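Local coordinates for protein methyltransferase (PDB 2B78) that probably transfers methyl groups from S-adenosylmethionine, possibly to RNA, and binds S-adenosylhomocysteine, at residues 78-81 against 82-86; 98-102 against 103-107; 121-125 against 126-130. All blocks are in the same frame, centred on the assembly; numbering follows the deposited sequence.

Interaction 1 (78-81 against 82-86)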
loop_
_atom_site.group_PDB
_atom_site.type_symbol
_atom_site.label_atom_id
_atom_site.label_comp_id
_atom_site.label_asym_id
_atom_site.label_seq_id
_atom_site.Cartn_x
_atom_site.Cartn_y
_atom_site.Cartn_z
ATOM N N PHE A 78 -9.041 -14.722 -11.677
ATOM C CA PHE A 78 -8.678 -13.503 -12.393
ATOM C C PHE A 78 -9.817 -12.955 -13.246
ATOM O O PHE A 78 -9.905 -11.748 -13.453
ATOM C CB PHE A 78 -7.418 -13.731 -13.238
ATOM C CG PHE A 78 -6.183 -14.018 -12.420
ATOM C CD1 PHE A 78 -5.907 -13.277 -11.269
ATOM C CD2 PHE A 78 -5.293 -15.022 -12.795
ATOM C CE1 PHE A 78 -4.770 -13.536 -10.503
ATOM C CE2 PHE A 78 -4.149 -15.292 -12.038
ATOM C CZ PHE A 78 -3.888 -14.548 -10.892
ATOM N N GLN A 79 -10.691 -13.827 -13.739
ATOM C CA GLN A 79 -11.825 -13.362 -14.540
ATOM C C GLN A 79 -12.734 -12.523 -13.651
ATOM O O GLN A 79 -13.282 -11.510 -14.087
ATOM C CB GLN A 79 -12.623 -14.545 -15.110
ATOM C CG GLN A 79 -12.003 -15.235 -16.322
ATOM C CD GLN A 79 -12.769 -16.498 -16.736
ATOM O OE1 GLN A 79 -12.667 -16.957 -17.876
ATOM N NE2 GLN A 79 -13.527 -17.066 -15.802
ATOM N N TRP A 80 -12.881 -12.934 -12.395
ATOM C CA TRP A 80 -13.730 -12.202 -11.459
ATOM C C TRP A 80 -13.091 -10.867 -11.064
ATOM O O TRP A 80 -13.761 -9.837 -11.007
ATOM C CB TRP A 80 -13.982 -13.028 -10.186
ATOM C CG TRP A 80 -15.005 -14.120 -10.305
ATOM C CD1 TRP A 80 -14.766 -15.466 -10.380
ATOM C CD2 TRP A 80 -16.434 -13.964 -10.328
ATOM N NE1 TRP A 80 -15.958 -16.156 -10.447
ATOM C CE2 TRP A 80 -16.995 -15.261 -10.421
ATOM C CE3 TRP A 80 -17.293 -12.856 -10.284
ATOM C CZ2 TRP A 80 -18.379 -15.479 -10.461
ATOM C CZ3 TRP A 80 -18.675 -13.074 -10.326
ATOM C CH2 TRP A 80 -19.200 -14.377 -10.416
ATOM N N SER A 81 -11.794 -10.885 -10.781
ATOM C CA SER A 81 -11.107 -9.663 -10.384
ATOM C C SER A 81 -11.117 -8.654 -11.528
ATOM O O SER A 81 -11.222 -7.444 -11.309
ATOM C CB SER A 81 -9.670 -9.976 -9.948
ATOM O OG SER A 81 -8.915 -10.548 -11.003
ATOM N N LYS A 82 -11.018 -9.157 -12.753
ATOM C CA LYS A 82 -11.029 -8.301 -13.937
ATOM C C LYS A 82 -12.400 -7.656 -14.139
ATOM O O LYS A 82 -12.501 -6.466 -14.423
ATOM C CB LYS A 82 -10.662 -9.123 -15.179
ATOM C CG LYS A 82 -10.723 -8.347 -16.496
ATOM C CD LYS A 82 -10.142 -9.174 -17.637
ATOM C CE LYS A 82 -10.007 -8.359 -18.915
ATOM N NZ LYS A 82 -9.352 -9.155 -20.007
ATOM N N ASP A 83 -13.454 -8.446 -13.991
ATOM C CA ASP A 83 -14.810 -7.937 -14.170
ATOM C C ASP A 83 -15.189 -6.849 -13.180
ATOM O O ASP A 83 -16.007 -5.991 -13.494
ATOM C CB ASP A 83 -15.826 -9.074 -14.084
ATOM C CG ASP A 83 -16.032 -9.766 -15.415
ATOM O OD1 ASP A 83 -16.538 -9.103 -16.349
ATOM O OD2 ASP A 83 -15.680 -10.960 -15.529
ATOM N N LYS A 84 -14.603 -6.872 -11.989
ATOM C CA LYS A 84 -14.928 -5.855 -10.995
ATOM C C LYS A 84 -14.207 -4.545 -11.275
ATOM O O LYS A 84 -14.529 -3.517 -10.673
ATOM C CB LYS A 84 -14.536 -6.323 -9.587
ATOM C CG LYS A 84 -14.980 -7.735 -9.237
ATOM C CD LYS A 84 -14.603 -8.069 -7.797
ATOM C CE LYS A 84 -14.794 -9.546 -7.494
ATOM N NZ LYS A 84 -16.153 -10.028 -7.858
ATOM N N ARG A 85 -13.245 -4.574 -12.191
ATOM C CA ARG A 85 -12.447 -3.389 -12.485
ATOM C C ARG A 85 -12.607 -2.749 -13.867
ATOM O O ARG A 85 -11.771 -1.934 -14.271
ATOM C CB ARG A 85 -10.970 -3.721 -12.248
ATOM C CG ARG A 85 -10.644 -4.141 -10.812
ATOM C CD ARG A 85 -9.184 -4.556 -10.678
ATOM N NE ARG A 85 -8.730 -4.635 -9.286
ATOM C CZ ARG A 85 -9.078 -5.585 -8.422
ATOM N NH1 ARG A 85 -9.901 -6.567 -8.787
ATOM N NH2 ARG A 85 -8.595 -5.559 -7.184
ATOM N N LYS A 86 -13.680 -3.093 -14.576
ATOM C CA LYS A 86 -13.924 -2.543 -15.912
ATOM C C LYS A 86 -13.801 -1.024 -16.021
ATOM O O LYS A 86 -13.284 -0.514 -17.021
ATOM C CB LYS A 86 -15.308 -2.965 -16.413
ATOM C CG LYS A 86 -15.396 -4.412 -16.853
ATOM C CD LYS A 86 -16.825 -4.797 -17.215
ATOM C CE LYS A 86 -17.734 -4.748 -15.990
ATOM N NZ LYS A 86 -19.106 -5.252 -16.293
HETATM O O HOH W 1 -16.503 -9.940 -11.018
#

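Interaction 2 (98-102 against 103-107)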
loop_
_atom_site.group_PDB
_atom_site.type_symbol
_atom_site.label_atom_id
_atom_site.label_comp_id
_atom_site.label_asym_id
_atom_site.label_seq_id
_atom_site.Cartn_x
_atom_site.Cartn_y
_atom_site.Cartn_z
ATOM N N ARG A 98 -4.176 -1.196 -9.105
ATOM C CA ARG A 98 -4.054 -2.599 -8.713
ATOM C C ARG A 98 -5.093 -3.528 -9.346
ATOM O O ARG A 98 -6.292 -3.254 -9.300
ATOM C CB ARG A 98 -4.098 -2.726 -7.189
ATOM C CG ARG A 98 -4.090 -4.171 -6.690
ATOM C CD ARG A 98 -3.437 -4.291 -5.324
ATOM N NE ARG A 98 -2.010 -3.995 -5.392
ATOM C CZ ARG A 98 -1.165 -4.128 -4.375
ATOM N NH1 ARG A 98 -1.595 -4.559 -3.197
ATOM N NH2 ARG A 98 0.115 -3.828 -4.542
ATOM N N LEU A 99 -4.619 -4.637 -9.915
ATOM C CA LEU A 99 -5.489 -5.623 -10.565
ATOM C C LEU A 99 -5.961 -6.742 -9.634
ATOM O O LEU A 99 -7.053 -7.295 -9.817
ATOM C CB LEU A 99 -4.760 -6.249 -11.764
ATOM C CG LEU A 99 -4.319 -5.325 -12.904
ATOM C CD1 LEU A 99 -3.610 -6.150 -13.985
ATOM C CD2 LEU A 99 -5.529 -4.608 -13.505
ATOM N N PHE A 100 -5.148 -7.072 -8.633
ATOM C CA PHE A 100 -5.478 -8.157 -7.706
ATOM C C PHE A 100 -4.871 -7.835 -6.350
ATOM O O PHE A 100 -3.691 -7.499 -6.262
ATOM C CB PHE A 100 -4.897 -9.472 -8.237
ATOM C CG PHE A 100 -5.573 -10.703 -7.695
ATOM C CD1 PHE A 100 -6.700 -11.226 -8.320
ATOM C CD2 PHE A 100 -5.086 -11.335 -6.552
ATOM C CE1 PHE A 100 -7.334 -12.362 -7.816
ATOM C CE2 PHE A 100 -5.714 -12.465 -6.041
ATOM C CZ PHE A 100 -6.840 -12.979 -6.675
ATOM N N ASN A 101 -5.666 -7.938 -5.290
ATOM C CA ASN A 101 -5.162 -7.612 -3.958
ATOM C C ASN A 101 -5.439 -8.658 -2.896
ATOM O O ASN A 101 -6.359 -8.516 -2.091
ATOM C CB ASN A 101 -5.732 -6.265 -3.504
ATOM C CG ASN A 101 -5.043 -5.726 -2.261
ATOM O OD1 ASN A 101 -3.805 -5.737 -2.153
ATOM N ND2 ASN A 101 -5.840 -5.230 -1.319
ATOM N N GLN A 102 -4.631 -9.711 -2.900
ATOM C CA GLN A 102 -4.739 -10.787 -1.922
ATOM C C GLN A 102 -6.159 -11.270 -1.581
ATOM O O GLN A 102 -6.904 -11.670 -2.473
ATOM C CB GLN A 102 -3.990 -10.371 -0.660
ATOM C CG GLN A 102 -2.536 -10.001 -0.937
ATOM C CD GLN A 102 -1.652 -10.170 0.283
ATOM O OE1 GLN A 102 -1.525 -11.263 0.816
ATOM N NE2 GLN A 102 -1.038 -9.085 0.729
ATOM N N ASP A 103 -6.536 -11.241 -0.301
ATOM C CA ASP A 103 -7.864 -11.720 0.073
ATOM C C ASP A 103 -9.008 -10.838 -0.408
ATOM O O ASP A 103 -10.170 -11.258 -0.399
ATOM C CB ASP A 103 -7.947 -11.976 1.598
ATOM C CG ASP A 103 -7.571 -10.769 2.440
ATOM O OD1 ASP A 103 -6.821 -9.890 1.955
ATOM O OD2 ASP A 103 -8.013 -10.722 3.614
ATOM N N GLY A 104 -8.684 -9.620 -0.836
ATOM C CA GLY A 104 -9.712 -8.728 -1.340
ATOM C C GLY A 104 -10.263 -9.326 -2.623
ATOM O O GLY A 104 -11.385 -9.027 -3.032
ATOM N N ASP A 105 -9.468 -10.173 -3.267
ATOM C CA ASP A 105 -9.902 -10.824 -4.499
ATOM C C ASP A 105 -9.911 -12.336 -4.353
ATOM O O ASP A 105 -9.774 -13.085 -5.330
ATOM C CB ASP A 105 -9.025 -10.397 -5.666
ATOM C CG ASP A 105 -9.242 -8.950 -6.038
ATOM O OD1 ASP A 105 -10.324 -8.636 -6.594
ATOM O OD2 ASP A 105 -8.340 -8.128 -5.752
ATOM N N SER A 106 -10.068 -12.766 -3.104
ATOM C CA SER A 106 -10.161 -14.175 -2.728
ATOM C C SER A 106 -8.960 -15.092 -2.861
ATOM O O SER A 106 -9.113 -16.303 -3.006
ATOM C CB SER A 106 -11.376 -14.821 -3.407
ATOM O OG SER A 106 -12.578 -14.321 -2.826
ATOM N N PHE A 107 -7.761 -14.536 -2.826
ATOM C CA PHE A 107 -6.583 -15.384 -2.851
ATOM C C PHE A 107 -5.432 -14.640 -2.215
ATOM O O PHE A 107 -4.689 -13.932 -2.890
ATOM C CB PHE A 107 -6.199 -15.816 -4.266
ATOM C CG PHE A 107 -5.297 -17.019 -4.283
ATOM C CD1 PHE A 107 -5.815 -18.288 -4.039
ATOM C CD2 PHE A 107 -3.923 -16.877 -4.459
ATOM C CE1 PHE A 107 -4.976 -19.401 -3.966
ATOM C CE2 PHE A 107 -3.075 -17.982 -4.386
ATOM C CZ PHE A 107 -3.603 -19.244 -4.138
#

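Interaction 3 (121-125 against 126-130)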
loop_
_atom_site.group_PDB
_atom_site.type_symbol
_atom_site.label_atom_id
_atom_site.label_comp_id
_atom_site.label_asym_id
_atom_site.label_seq_id
_atom_site.Cartn_x
_atom_site.Cartn_y
_atom_site.Cartn_z
ATOM N N PHE A 121 3.799 -8.506 -10.607
ATOM C CA PHE A 121 3.348 -9.551 -9.698
ATOM C C PHE A 121 4.158 -9.436 -8.418
ATOM O O PHE A 121 5.360 -9.149 -8.464
ATOM C CB PHE A 121 3.634 -10.935 -10.290
ATOM C CG PHE A 121 2.694 -11.355 -11.379
ATOM C CD1 PHE A 121 1.655 -12.235 -11.112
ATOM C CD2 PHE A 121 2.859 -10.891 -12.681
ATOM C CE1 PHE A 121 0.794 -12.647 -12.126
ATOM C CE2 PHE A 121 1.999 -11.301 -13.700
ATOM C CZ PHE A 121 0.969 -12.177 -13.420
ATOM N N SER A 122 3.512 -9.673 -7.283
ATOM C CA SER A 122 4.201 -9.644 -6.004
ATOM C C SER A 122 3.838 -10.904 -5.240
ATOM O O SER A 122 2.655 -11.214 -5.038
ATOM C CB SER A 122 3.827 -8.399 -5.198
ATOM O OG SER A 122 4.372 -7.238 -5.802
ATOM N N TRP A 123 4.865 -11.644 -4.838
ATOM C CA TRP A 123 4.680 -12.889 -4.095
ATOM C C TRP A 123 5.006 -12.660 -2.613
ATOM O O TRP A 123 6.149 -12.351 -2.263
ATOM C CB TRP A 123 5.597 -13.973 -4.670
ATOM C CG TRP A 123 5.568 -14.062 -6.171
ATOM C CD1 TRP A 123 6.583 -13.747 -7.028
ATOM C CD2 TRP A 123 4.457 -14.453 -6.994
ATOM N NE1 TRP A 123 6.176 -13.914 -8.330
ATOM C CE2 TRP A 123 4.878 -14.350 -8.339
ATOM C CE3 TRP A 123 3.151 -14.886 -6.724
ATOM C CZ2 TRP A 123 4.034 -14.653 -9.415
ATOM C CZ3 TRP A 123 2.314 -15.187 -7.793
ATOM C CH2 TRP A 123 2.761 -15.073 -9.122
ATOM N N TYR A 124 4.008 -12.843 -1.748
ATOM C CA TYR A 124 4.180 -12.617 -0.315
ATOM C C TYR A 124 4.583 -13.826 0.526
ATOM O O TYR A 124 4.841 -13.687 1.723
ATOM C CB TYR A 124 2.906 -11.992 0.272
ATOM C CG TYR A 124 2.651 -10.588 -0.213
ATOM C CD1 TYR A 124 2.365 -10.338 -1.553
ATOM C CD2 TYR A 124 2.705 -9.503 0.663
ATOM C CE1 TYR A 124 2.139 -9.044 -2.013
ATOM C CE2 TYR A 124 2.479 -8.197 0.210
ATOM C CZ TYR A 124 2.196 -7.982 -1.130
ATOM O OH TYR A 124 1.967 -6.708 -1.594
ATOM N N ASN A 125 4.631 -15.008 -0.080
ATOM C CA ASN A 125 5.036 -16.193 0.662
ATOM C C ASN A 125 5.638 -17.247 -0.268
ATOM O O ASN A 125 5.408 -17.225 -1.479
ATOM C CB ASN A 125 3.856 -16.757 1.471
ATOM C CG ASN A 125 2.710 -17.236 0.603
ATOM O OD1 ASN A 125 2.830 -18.232 -0.112
ATOM N ND2 ASN A 125 1.576 -16.532 0.672
ATOM N N SER A 126 6.420 -18.163 0.295
ATOM C CA SER A 126 7.072 -19.186 -0.516
ATOM C C SER A 126 6.122 -20.132 -1.239
ATOM O O SER A 126 6.447 -20.637 -2.322
ATOM C CB SER A 126 8.047 -19.999 0.336
ATOM O OG SER A 126 7.394 -20.603 1.436
ATOM N N PHE A 127 4.956 -20.394 -0.659
ATOM C CA PHE A 127 4.025 -21.298 -1.320
ATOM C C PHE A 127 3.531 -20.786 -2.670
ATOM O O PHE A 127 3.626 -21.496 -3.680
ATOM C CB PHE A 127 2.819 -21.602 -0.446
ATOM C CG PHE A 127 1.867 -22.577 -1.076
ATOM C CD1 PHE A 127 2.212 -23.920 -1.203
ATOM C CD2 PHE A 127 0.652 -22.145 -1.593
ATOM C CE1 PHE A 127 1.362 -24.823 -1.838
ATOM C CE2 PHE A 127 -0.208 -23.035 -2.229
ATOM C CZ PHE A 127 0.150 -24.379 -2.353
ATOM N N VAL A 128 2.984 -19.575 -2.707
ATOM C CA VAL A 128 2.502 -19.056 -3.982
ATOM C C VAL A 128 3.662 -18.934 -4.953
ATOM O O VAL A 128 3.499 -19.113 -6.160
ATOM C CB VAL A 128 1.817 -17.683 -3.843
ATOM C CG1 VAL A 128 0.545 -17.819 -3.023
ATOM C CG2 VAL A 128 2.766 -16.687 -3.210
ATOM N N TYR A 129 4.842 -18.642 -4.425
ATOM C CA TYR A 129 6.009 -18.508 -5.276
ATOM C C TYR A 129 6.308 -19.843 -5.952
ATOM O O TYR A 129 6.613 -19.883 -7.138
ATOM C CB TYR A 129 7.217 -18.050 -4.450
ATOM C CG TYR A 129 8.432 -17.752 -5.290
ATOM C CD1 TYR A 129 8.415 -16.712 -6.219
ATOM C CD2 TYR A 129 9.580 -18.543 -5.204
ATOM C CE1 TYR A 129 9.505 -16.466 -7.051
ATOM C CE2 TYR A 129 10.681 -18.303 -6.032
ATOM C CZ TYR A 129 10.632 -17.265 -6.952
ATOM O OH TYR A 129 11.696 -17.029 -7.788
ATOM N N GLN A 130 6.206 -20.941 -5.212
ATOM C CA GLN A 130 6.498 -22.241 -5.806
ATOM C C GLN A 130 5.484 -22.659 -6.874
ATOM O O GLN A 130 5.823 -23.409 -7.796
ATOM C CB GLN A 130 6.612 -23.322 -4.721
ATOM C CG GLN A 130 5.317 -23.673 -4.013
ATOM C CD GLN A 130 5.508 -24.770 -2.982
ATOM O OE1 GLN A 130 6.238 -24.598 -2.001
ATOM N NE2 GLN A 130 4.860 -25.911 -3.204
#

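Interaction 1 (78-81 against 82-86)
Arg85 reaches back over the last turn of the helix to the carbonyl of Ser81, and its CB, CG and CD run past that oxygen before NH1 binds it. CB starts 3.8 Å from Ser81 O, and CG, placed anti to the carbonyl carbon of Arg85 (chi1 -60°), comes nearer still. The chain then stays extended as far as NE, with CD also beside the oxygen. At the tip, NH1 donates to Ser81 O over 3.0 Å, with an N-H...O angle of 155°. The acceptor lies at the edge of the guanidinium, practically in its plane, whereas NH1 stands tilted from the plane of the carbonyl. NH1 also touches Ser81 CB. The other two nitrogens face elsewhere: NE donates to Arg98 O, while NH2 is held by partners outside the turn, Asp365 O among them, so the guanidinium is fixed in rotation.

These residues lie toward the C-terminal end of helix 71-83, in its i to i+4 ladder. Lys82, Asp83 and Lys84 donate their backbone N-H groups to Phe78, Gln79 and Trp80 respectively, and the Arg85 side chain then takes the Ser81 carbonyl. Phe78 O accepts twice, from Lys82 N at 2.9 Å and from Ser81 OG at the same distance, both arriving from one face of its plane.

On the exposed side, Lys84 lays its aliphatic chain along the Trp80 carbonyl, CG 3.0 Å from Trp80 O. A bend at chi4 (-52°) brings NZ to 3.9 Å from Trp80 CE3, and a water bridges Lys84 NZ and Trp80 O.

Interaction 2 (98-102 against 103-107)
Asp105 packs its CB on one face of the Phe100 ring and binds the strand beside it. That carbon sits 3.5 Å from the centroid and 18° off the normal, a CH-pi contact displaced toward the rim. The carboxylate, turned 32° from the ring plane, continues past the ring to the backbone: OD2 accepts from Asn101 N at 2.7 Å, using the anti lone pair. Asp105 O comes to 3.2 Å from Phe100 CZ, and Phe107 adds further contacts, with its O near the ring plane, 3.6 Å from Phe100 CE2, and its CB against CE2 and CZ.

Strand 96-101, at one edge of a five-stranded mixed sheet, is interrupted by a classic beta bulge in which Leu99 and Phe100 both face Ile112; beyond Asn101 the chain makes a short 3-10 turn before strand 110-115. Gln102 O organises that turn, taking Asp105 N at 3.1 Å and Phe107 N at 3.0 Å from opposite faces of its carbonyl plane. Gly104 N closes onto Asn101 O.

Farther out, Arg98 NH1 donates to Asn101 OD1 (2.7 Å), the oxygen lying near the guanidinium plane, while Arg98 NE pairs with Asp113. Arg85 forms a salt bridge with Asp105 OD2, giving that buried oxygen a second partner and probably favouring the ionised carboxylate. Phe78 meets the Phe100 ring edge-to-face, and Gln102 OE1 accepts from Gly109 N and Gln54 NE2.

Interaction 3 (121-125 against 126-130)
Trp123 presents the face of its five-membered ring to the edge of the Tyr129 ring in an offset edge-to-face pair, the centroids 5.4 Å apart and the planes at 63°. The closest atoms are Trp123 CD1 and Tyr129 CD1, 3.6 Å from each other, and the two side chains cross at about a right angle. The contact closes a strand-to-helix turn: strand 118-123 ends at Trp123, and helix 126-130 begins just after Asn125, which is its N-cap.

Capping is done by the asparagine's side-chain oxygen. Asn125 holds CG between its own backbone N and carbonyl carbon (chi1 63°), which swings OD1 back over the first turn of the helix. There it accepts from Val128 N at 2.9 Å in an almost straight bond, the N-H...O angle being 171°, with the donor tilted somewhat from the amide plane. The start of the helix thereby gains an acceptor for an N-H that no preceding turn could serve. The backbone oxygen of Asn125 opens the i to i+4 pattern with a weak bond from Tyr129 N at 3.3 Å.

The other end of the amide is tied outside the turn, where Asn125 ND2 donates to Tyr50 OH and Gln54 OE1; these bonds, and at OD1 the capping bond with a weak one from Ser52 OG, should keep the amide from flipping. These partners join the cap to strand 45-54 of the neighbouring five-stranded sheet, in the region of the PUA-like sequence family. Trp123 NE1 has its own acceptor in Glu151 of strand 148-153.

Val128 fills the angle between cap and indole, crossing the asparagine side chain at roughly a right angle. One of its methyls, CG2, touches both groups, lying 3.5 Å from Asn125 OD1 and 4.0 Å from Trp123 CE3.

In the fold
Interactions 2 and 3 share the mixed sheet containing strands 96-101, 110-115 and 118-123, whereas interaction 1 belongs to the helix packed against it. Interaction 2 is largely buried, with no fully exposed residue; the other two are partly buried, and interaction 1 has the most exposed residues. Arg85 joins the helix end region to the strand exit directly. Phe107 against Val128, and Gln102 against Tyr124, connect 98-107 with 121-130. Interactions 1 and 3 do not touch, their nearest atoms being about 5 Å apart. A guanidinium takes up a carbonyl near the end of one helix, a carboxylate braces the strand exit, and a neutral amide starts the other helix.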